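One contact in two related proteins. Structure 1 is inositol 2-dehydrogenase from Sinorhizobium meliloti, which oxidises myo-inositol to 2-keto-myo-inositol (scyllo-inosose) with NAD+ as the hydride acceptor, the first step of myo-inositol breakdown: PDB 4HKT (chain A, 2.00 Å), residues Phe121-Asp126 and Ile174-Met179. Structure 2 is inositol dehydrogenase from Lactobacillus casei: PDB 4MKX (chain B, 1.60 Å), residues Phe139-Asp144 and Ile197-Val202. Structure 2 is superposed on structure 1 by the backbone atoms of these residues (RMSD 0.27 Å); each is numbered along its deposited sequence.

Structure 1 (4HKT); sequences FNRRFD and IHDFDM. With EDO (1,2-ethanediol), chain C.
The 3-10 turn 122-125, which follows the last strand, 117-120, of the Rossmann sheet, packs here against helix 168-184 in the Gfo/Idh/MocA C-terminal region. Arg124 ties turn to helix by gripping Asp178 side-on: NE gives a nearly straight bond to OD2 (2.8 Å, 169°) on its syn lone pair, and NH2 binds OD1 (2.7 Å). The same carboxylate lies almost parallel to the Phe121 ring, planes 14° apart, and Ile174 CG1 stands 4.2 Å from Phe121 CE1. Asn122 OD1 comes within 3.9 Å of His175 CE1. The extended Arg123 chain brings CZ to 3.4 Å from His175 CB, while its NH1 makes a salt bridge with Asp176, which Ser151 also holds. Selenomethionine Met179, bent at chi2 and chi3 (the latter 65°), brings CE to 3.4 Å from Arg123 CB. Water 2 joins Arg123 N to His175 ND1.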
loop_
_atom_site.group_PDB
_atom_site.type_symbol
_atom_site.label_atom_id
_atom_site.label_comp_id
_atom_site.label_asym_id
_atom_site.label_seq_id
_atom_site.Cartn_x
_atom_site.Cartn_y
_atom_site.Cartn_z
ATOM N N PHE A 121 -23.827 8.955 15.935
ATOM C CA PHE A 121 -22.964 7.870 15.466
ATOM C C PHE A 121 -22.280 8.443 14.234
ATOM O O PHE A 121 -22.684 8.192 13.113
ATOM C CB PHE A 121 -23.744 6.617 15.147
ATOM C CG PHE A 121 -24.259 5.882 16.365
ATOM C CD1 PHE A 121 -23.417 5.531 17.375
ATOM C CD2 PHE A 121 -25.555 5.435 16.415
ATOM C CE1 PHE A 121 -23.880 4.830 18.471
ATOM C CE2 PHE A 121 -26.032 4.715 17.485
ATOM C CZ PHE A 121 -25.196 4.424 18.532
ATOM N N ASN A 122 -21.257 9.232 14.477
ATOM C CA ASN A 122 -20.617 10.032 13.422
ATOM C C ASN A 122 -19.930 9.197 12.361
ATOM O O ASN A 122 -19.732 9.653 11.206
ATOM C CB ASN A 122 -19.599 10.972 14.042
ATOM C CG ASN A 122 -18.643 10.247 14.961
ATOM O OD1 ASN A 122 -19.012 9.847 16.050
ATOM N ND2 ASN A 122 -17.429 10.039 14.507
ATOM N N ARG A 123 -19.584 7.961 12.717
ATOM C CA ARG A 123 -18.888 7.091 11.784
ATOM C C ARG A 123 -19.710 6.784 10.565
ATOM O O ARG A 123 -19.161 6.551 9.503
ATOM C CB ARG A 123 -18.363 5.828 12.470
ATOM C CG ARG A 123 -17.375 6.171 13.555
ATOM C CD ARG A 123 -16.873 4.935 14.270
ATOM N NE ARG A 123 -16.273 5.310 15.544
ATOM C CZ ARG A 123 -15.789 4.449 16.441
ATOM N NH1 ARG A 123 -15.842 3.138 16.214
ATOM N NH2 ARG A 123 -15.246 4.898 17.575
ATOM N N ARG A 124 -21.015 6.847 10.682
ATOM C CA ARG A 124 -21.855 6.668 9.528
ATOM C C ARG A 124 -21.698 7.800 8.463
ATOM O O ARG A 124 -22.172 7.630 7.346
ATOM C CB ARG A 124 -23.306 6.615 9.942
ATOM C CG ARG A 124 -23.756 5.394 10.693
ATOM C CD ARG A 124 -25.245 5.466 10.806
ATOM N NE ARG A 124 -25.755 4.331 11.528
ATOM C CZ ARG A 124 -26.875 3.707 11.226
ATOM N NH1 ARG A 124 -27.646 4.122 10.201
ATOM N NH2 ARG A 124 -27.242 2.668 11.962
ATOM N N PHE A 125 -21.089 8.937 8.840
ATOM C CA PHE A 125 -20.916 10.108 7.955
ATOM C C PHE A 125 -19.474 10.296 7.473
ATOM O O PHE A 125 -19.165 11.255 6.746
ATOM C CB PHE A 125 -21.426 11.378 8.671
ATOM C CG PHE A 125 -22.882 11.347 8.952
ATOM C CD1 PHE A 125 -23.784 11.524 7.935
ATOM C CD2 PHE A 125 -23.362 11.086 10.231
ATOM C CE1 PHE A 125 -25.151 11.474 8.174
ATOM C CE2 PHE A 125 -24.715 11.051 10.477
ATOM C CZ PHE A 125 -25.620 11.231 9.446
ATOM N N ASP A 126 -18.579 9.397 7.892
ATOM C CA ASP A 126 -17.196 9.400 7.419
ATOM C C ASP A 126 -17.170 9.128 5.908
ATOM O O ASP A 126 -17.841 8.185 5.442
ATOM C CB ASP A 126 -16.385 8.312 8.134
ATOM C CG ASP A 126 -14.966 8.280 7.677
ATOM O OD1 ASP A 126 -14.271 9.342 7.824
ATOM O OD2 ASP A 126 -14.567 7.242 7.082
ATOM N N ILE A 174 -20.197 0.279 21.388
ATOM C CA ILE A 174 -21.430 0.837 20.901
ATOM C C ILE A 174 -21.344 1.414 19.470
ATOM O O ILE A 174 -22.232 1.197 18.670
ATOM C CB ILE A 174 -22.055 1.835 21.950
ATOM C CG1 ILE A 174 -23.517 2.093 21.613
ATOM C CG2 ILE A 174 -21.284 3.121 22.054
ATOM C CD1 ILE A 174 -24.327 2.690 22.745
ATOM N N HIS A 175 -20.293 2.150 19.151
ATOM C CA HIS A 175 -20.071 2.643 17.808
ATOM C C HIS A 175 -19.942 1.497 16.777
ATOM O O HIS A 175 -20.443 1.610 15.661
ATOM C CB HIS A 175 -18.776 3.431 17.751
ATOM C CG HIS A 175 -18.867 4.782 18.357
ATOM N ND1 HIS A 175 -19.612 5.794 17.791
ATOM C CD2 HIS A 175 -18.257 5.311 19.435
ATOM C CE1 HIS A 175 -19.484 6.885 18.520
ATOM N NE2 HIS A 175 -18.670 6.620 19.522
ATOM N N ASP A 176 -19.260 0.437 17.177
ATOM C CA ASP A 176 -19.064 -0.745 16.320
ATOM C C ASP A 176 -20.302 -1.585 16.174
ATOM O O ASP A 176 -20.515 -2.118 15.101
ATOM C CB ASP A 176 -17.923 -1.588 16.799
ATOM C CG ASP A 176 -16.630 -0.803 16.879
ATOM O OD1 ASP A 176 -16.235 -0.167 15.883
ATOM O OD2 ASP A 176 -16.036 -0.777 17.970
ATOM N N PHE A 177 -21.132 -1.693 17.219
ATOM C CA PHE A 177 -22.459 -2.274 17.049
ATOM C C PHE A 177 -23.300 -1.508 16.020
ATOM O O PHE A 177 -23.939 -2.115 15.167
ATOM C CB PHE A 177 -23.217 -2.372 18.353
ATOM C CG PHE A 177 -22.549 -3.230 19.399
ATOM C CD1 PHE A 177 -22.125 -4.505 19.115
ATOM C CD2 PHE A 177 -22.395 -2.769 20.682
ATOM C CE1 PHE A 177 -21.514 -5.307 20.097
ATOM C CE2 PHE A 177 -21.811 -3.539 21.660
ATOM C CZ PHE A 177 -21.373 -4.823 21.385
ATOM N N ASP A 178 -23.346 -0.183 16.141
ATOM C CA ASP A 178 -23.987 0.627 15.107
ATOM C C ASP A 178 -23.402 0.409 13.693
ATOM O O ASP A 178 -24.152 0.219 12.733
ATOM C CB ASP A 178 -23.975 2.109 15.439
ATOM C CG ASP A 178 -24.701 2.898 14.394
ATOM O OD1 ASP A 178 -25.929 2.765 14.308
ATOM O OD2 ASP A 178 -24.047 3.615 13.603
HETATM N N MSE A 179 -22.091 0.438 13.576
HETATM C CA MSE A 179 -21.411 0.150 12.303
HETATM C C MSE A 179 -21.791 -1.205 11.744
HETATM O O MSE A 179 -22.074 -1.350 10.558
HETATM C CB MSE A 179 -19.912 0.313 12.506
HETATM C CG MSE A 179 -19.056 0.086 11.262
HETATM SE SE MSE A 179 -19.511 1.346 9.810
HETATM C CE MSE A 179 -18.956 2.980 10.736
HETATM C C1 EDO C . -29.353 0.356 8.536
HETATM O O1 EDO C . -28.571 1.398 7.937
HETATM C C2 EDO C . -29.142 0.323 10.059
HETATM O O2 EDO C . -29.295 1.636 10.643
HETATM O O HOH W 1 -15.363 1.501 18.836
HETATM O O HOH W 2 -20.396 6.168 14.950
#

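Structure 2 (4MKX); sequences FMRRFD and IHDIDV.
Between the 3-10 turn 140-143 and helix 197-207, a side-on arginine-aspartate pair joins the two segments. Arg142 NE gives a nearly straight bond to Asp201 OD2 (2.9 Å, 172°) on its syn lone pair, and its NH2 binds OD1 (2.8 Å). The same carboxylate lies almost parallel to the Phe139 ring, planes 12° apart, and Ile197 CG2 stands 3.5 Å from Phe139 CE1. Met140, bent at chi2 (-69°), brings SD to 3.5 Å from His198 CE1, and its CE lies 3.9 Å from His198 NE2. The extended Arg141 chain brings CZ to 3.5 Å from His198 CB, while its NH1 makes a salt bridge with Asp199, which Ser167 also holds. Val202 CG2 lies 4.1 Å from Arg141 CD. Water 3 joins Arg141 N to His198 ND1.

What differs
The two-pronged bond is kept: Arg124(A) NE meets Asp178(A) OD2 at 2.8 Å and Arg142(B) NE meets Asp201(B) OD2 at 2.9 Å, NH2 binds OD1 in each, and all four side chains keep their places within the error. Also common are the salt bridges Arg123(A) NH1 - Asp176(A) OD1 (3.3 Å) and Arg141(B) NH1 - Asp199(B) OD1 (2.8 Å), and water 2 and water 3 occupy one site.

In the packing, Asn122(A) is exchanged for Met140(B). Their CG atoms nearly coincide, and SD of Met140(B) and OD1 of Asn122(A) are 0.9 Å apart; the side chains touch His175(A) and His198(B) alike. CE of Met140(B) has no counterpart in Asn122(A).

On the helix, Met179(A) is replaced by Val202(B). CG of Met179(A) and CG1 of Val202(B) lie 1.1 Å apart, whereas SE and CE of Met179(A) have no counterpart in Val202(B), whose CG2 is the added branch. Met179(A) touches Arg123(A) and Val202(B) touches Arg141(B). Met140(B) thus probably adds apolar bulk at the turn, while the shorter Val202(B) brings less from the helix.

Arg123(A) and Arg141(B) share a rotamer, yet their CZ atoms stand 1.7 Å apart after superposition; the places of CZ and NH2 of Arg123(A) are left.

Ile174(A) and Ile197(B) are modelled with chi1 -164° and -70°. CG2 of Ile197(B) lies near CG1 of Ile174(A), so the touch on Phe121(A) or Phe139(B) persists, while the CD1 atoms are 1.3 Å apart. Away from the interface, Ile200(B) keeps CD1 near CD2 of Phe177(A), lacks its CE1 and CZ, and adds CG2.

Structure 2 (4MKX)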
loop_
_atom_site.group_PDB
_atom_site.type_symbol
_atom_site.label_atom_id
_atom_site.label_comp_id
_atom_site.label_asym_id
_atom_site.label_seq_id
_atom_site.Cartn_x
_atom_site.Cartn_y
_atom_site.Cartn_z
ATOM N N PHE B 139 -24.008 8.963 15.929
ATOM C CA PHE B 139 -23.204 7.872 15.365
ATOM C C PHE B 139 -22.397 8.400 14.175
ATOM O O PHE B 139 -22.777 8.221 13.012
ATOM C CB PHE B 139 -24.109 6.701 14.963
ATOM C CG PHE B 139 -24.691 5.960 16.140
ATOM C CD1 PHE B 139 -23.867 5.502 17.153
ATOM C CD2 PHE B 139 -26.063 5.758 16.248
ATOM C CE1 PHE B 139 -24.391 4.827 18.251
ATOM C CE2 PHE B 139 -26.596 5.084 17.341
ATOM C CZ PHE B 139 -25.756 4.620 18.344
ATOM N N MET B 140 -21.278 9.065 14.470
ATOM C CA MET B 140 -20.591 9.843 13.446
ATOM C C MET B 140 -19.910 9.000 12.373
ATOM O O MET B 140 -19.634 9.506 11.288
ATOM C CB MET B 140 -19.598 10.836 14.066
ATOM C CG MET B 140 -18.277 10.247 14.549
ATOM S SD MET B 140 -18.470 9.190 15.996
ATOM C CE MET B 140 -16.771 8.810 16.373
ATOM N N ARG B 141 -19.659 7.725 12.640
ATOM C CA ARG B 141 -18.996 6.906 11.627
ATOM C C ARG B 141 -19.858 6.773 10.377
ATOM O O ARG B 141 -19.345 6.614 9.275
ATOM C CB ARG B 141 -18.636 5.533 12.182
ATOM C CG ARG B 141 -17.638 5.611 13.318
ATOM C CD ARG B 141 -17.110 4.236 13.620
ATOM N NE ARG B 141 -16.409 4.221 14.893
ATOM C CZ ARG B 141 -15.954 3.112 15.467
ATOM N NH1 ARG B 141 -16.121 1.945 14.864
ATOM N NH2 ARG B 141 -15.349 3.182 16.649
ATOM N N ARG B 142 -21.171 6.912 10.532
ATOM C CA ARG B 142 -22.039 6.903 9.364
ATOM C C ARG B 142 -21.788 8.085 8.437
ATOM O O ARG B 142 -22.216 8.059 7.284
ATOM C CB ARG B 142 -23.511 6.889 9.776
ATOM C CG ARG B 142 -23.902 5.655 10.572
ATOM C CD ARG B 142 -25.399 5.552 10.587
ATOM N NE ARG B 142 -25.887 4.525 11.492
ATOM C CZ ARG B 142 -27.110 4.022 11.412
ATOM N NH1 ARG B 142 -27.926 4.465 10.468
ATOM N NH2 ARG B 142 -27.507 3.080 12.258
ATOM N N PHE B 143 -21.100 9.117 8.930
ATOM C CA PHE B 143 -20.792 10.285 8.103
ATOM C C PHE B 143 -19.342 10.373 7.674
ATOM O O PHE B 143 -18.954 11.297 6.965
ATOM C CB PHE B 143 -21.193 11.563 8.841
ATOM C CG PHE B 143 -22.667 11.680 9.030
ATOM C CD1 PHE B 143 -23.278 11.111 10.132
ATOM C CD2 PHE B 143 -23.444 12.327 8.082
ATOM C CE1 PHE B 143 -24.646 11.204 10.303
ATOM C CE2 PHE B 143 -24.811 12.417 8.247
ATOM C CZ PHE B 143 -25.405 11.853 9.356
ATOM N N ASP B 144 -18.546 9.394 8.075
ATOM C CA ASP B 144 -17.130 9.395 7.744
ATOM C C ASP B 144 -16.940 8.984 6.288
ATOM O O ASP B 144 -17.576 8.029 5.834
ATOM C CB ASP B 144 -16.407 8.393 8.653
ATOM C CG ASP B 144 -14.955 8.239 8.299
ATOM O OD1 ASP B 144 -14.160 9.164 8.578
ATOM O OD2 ASP B 144 -14.582 7.187 7.747
ATOM N N ILE B 197 -20.014 0.801 21.289
ATOM C CA ILE B 197 -21.313 1.210 20.781
ATOM C C ILE B 197 -21.251 1.614 19.309
ATOM O O ILE B 197 -22.138 1.260 18.540
ATOM C CB ILE B 197 -21.949 2.338 21.634
ATOM C CG1 ILE B 197 -22.365 1.773 22.989
ATOM C CG2 ILE B 197 -23.194 2.889 20.956
ATOM C CD1 ILE B 197 -23.420 2.603 23.712
ATOM N N HIS B 198 -20.197 2.323 18.901
ATOM C CA HIS B 198 -20.078 2.698 17.500
ATOM C C HIS B 198 -19.872 1.477 16.616
ATOM O O HIS B 198 -20.332 1.447 15.471
ATOM C CB HIS B 198 -18.926 3.670 17.273
ATOM C CG HIS B 198 -19.135 5.024 17.870
ATOM N ND1 HIS B 198 -20.146 5.868 17.468
ATOM C CD2 HIS B 198 -18.443 5.689 18.825
ATOM C CE1 HIS B 198 -20.079 6.991 18.161
ATOM N NE2 HIS B 198 -19.045 6.913 18.983
ATOM N N ASP B 199 -19.171 0.474 17.135
ATOM C CA ASP B 199 -18.956 -0.755 16.384
ATOM C C ASP B 199 -20.252 -1.543 16.219
ATOM O O ASP B 199 -20.532 -2.071 15.145
ATOM C CB ASP B 199 -17.892 -1.612 17.070
ATOM C CG ASP B 199 -16.525 -0.963 17.050
ATOM O OD1 ASP B 199 -16.048 -0.608 15.952
ATOM O OD2 ASP B 199 -15.928 -0.804 18.132
ATOM N N ILE B 200 -21.045 -1.606 17.285
ATOM C CA ILE B 200 -22.357 -2.234 17.206
ATOM C C ILE B 200 -23.204 -1.541 16.146
ATOM O O ILE B 200 -23.797 -2.192 15.286
ATOM C CB ILE B 200 -23.048 -2.238 18.577
ATOM C CG1 ILE B 200 -22.341 -3.234 19.506
ATOM C CG2 ILE B 200 -24.518 -2.627 18.443
ATOM C CD1 ILE B 200 -22.599 -2.973 20.966
ATOM N N ASP B 201 -23.232 -0.212 16.168
ATOM C CA ASP B 201 -23.986 0.501 15.157
ATOM C C ASP B 201 -23.490 0.249 13.733
ATOM O O ASP B 201 -24.283 0.090 12.799
ATOM C CB ASP B 201 -23.981 1.991 15.461
ATOM C CG ASP B 201 -24.870 2.757 14.522
ATOM O OD1 ASP B 201 -26.115 2.592 14.620
ATOM O OD2 ASP B 201 -24.329 3.500 13.669
ATOM N N VAL B 202 -22.170 0.202 13.556
ATOM C CA VAL B 202 -21.603 -0.099 12.253
ATOM C C VAL B 202 -22.057 -1.467 11.736
ATOM O O VAL B 202 -22.402 -1.606 10.567
ATOM C CB VAL B 202 -20.043 -0.013 12.287
ATOM C CG1 VAL B 202 -19.411 -0.947 11.287
ATOM C CG2 VAL B 202 -19.592 1.420 12.061
HETATM O O HOH W 3 -20.706 5.882 14.686
#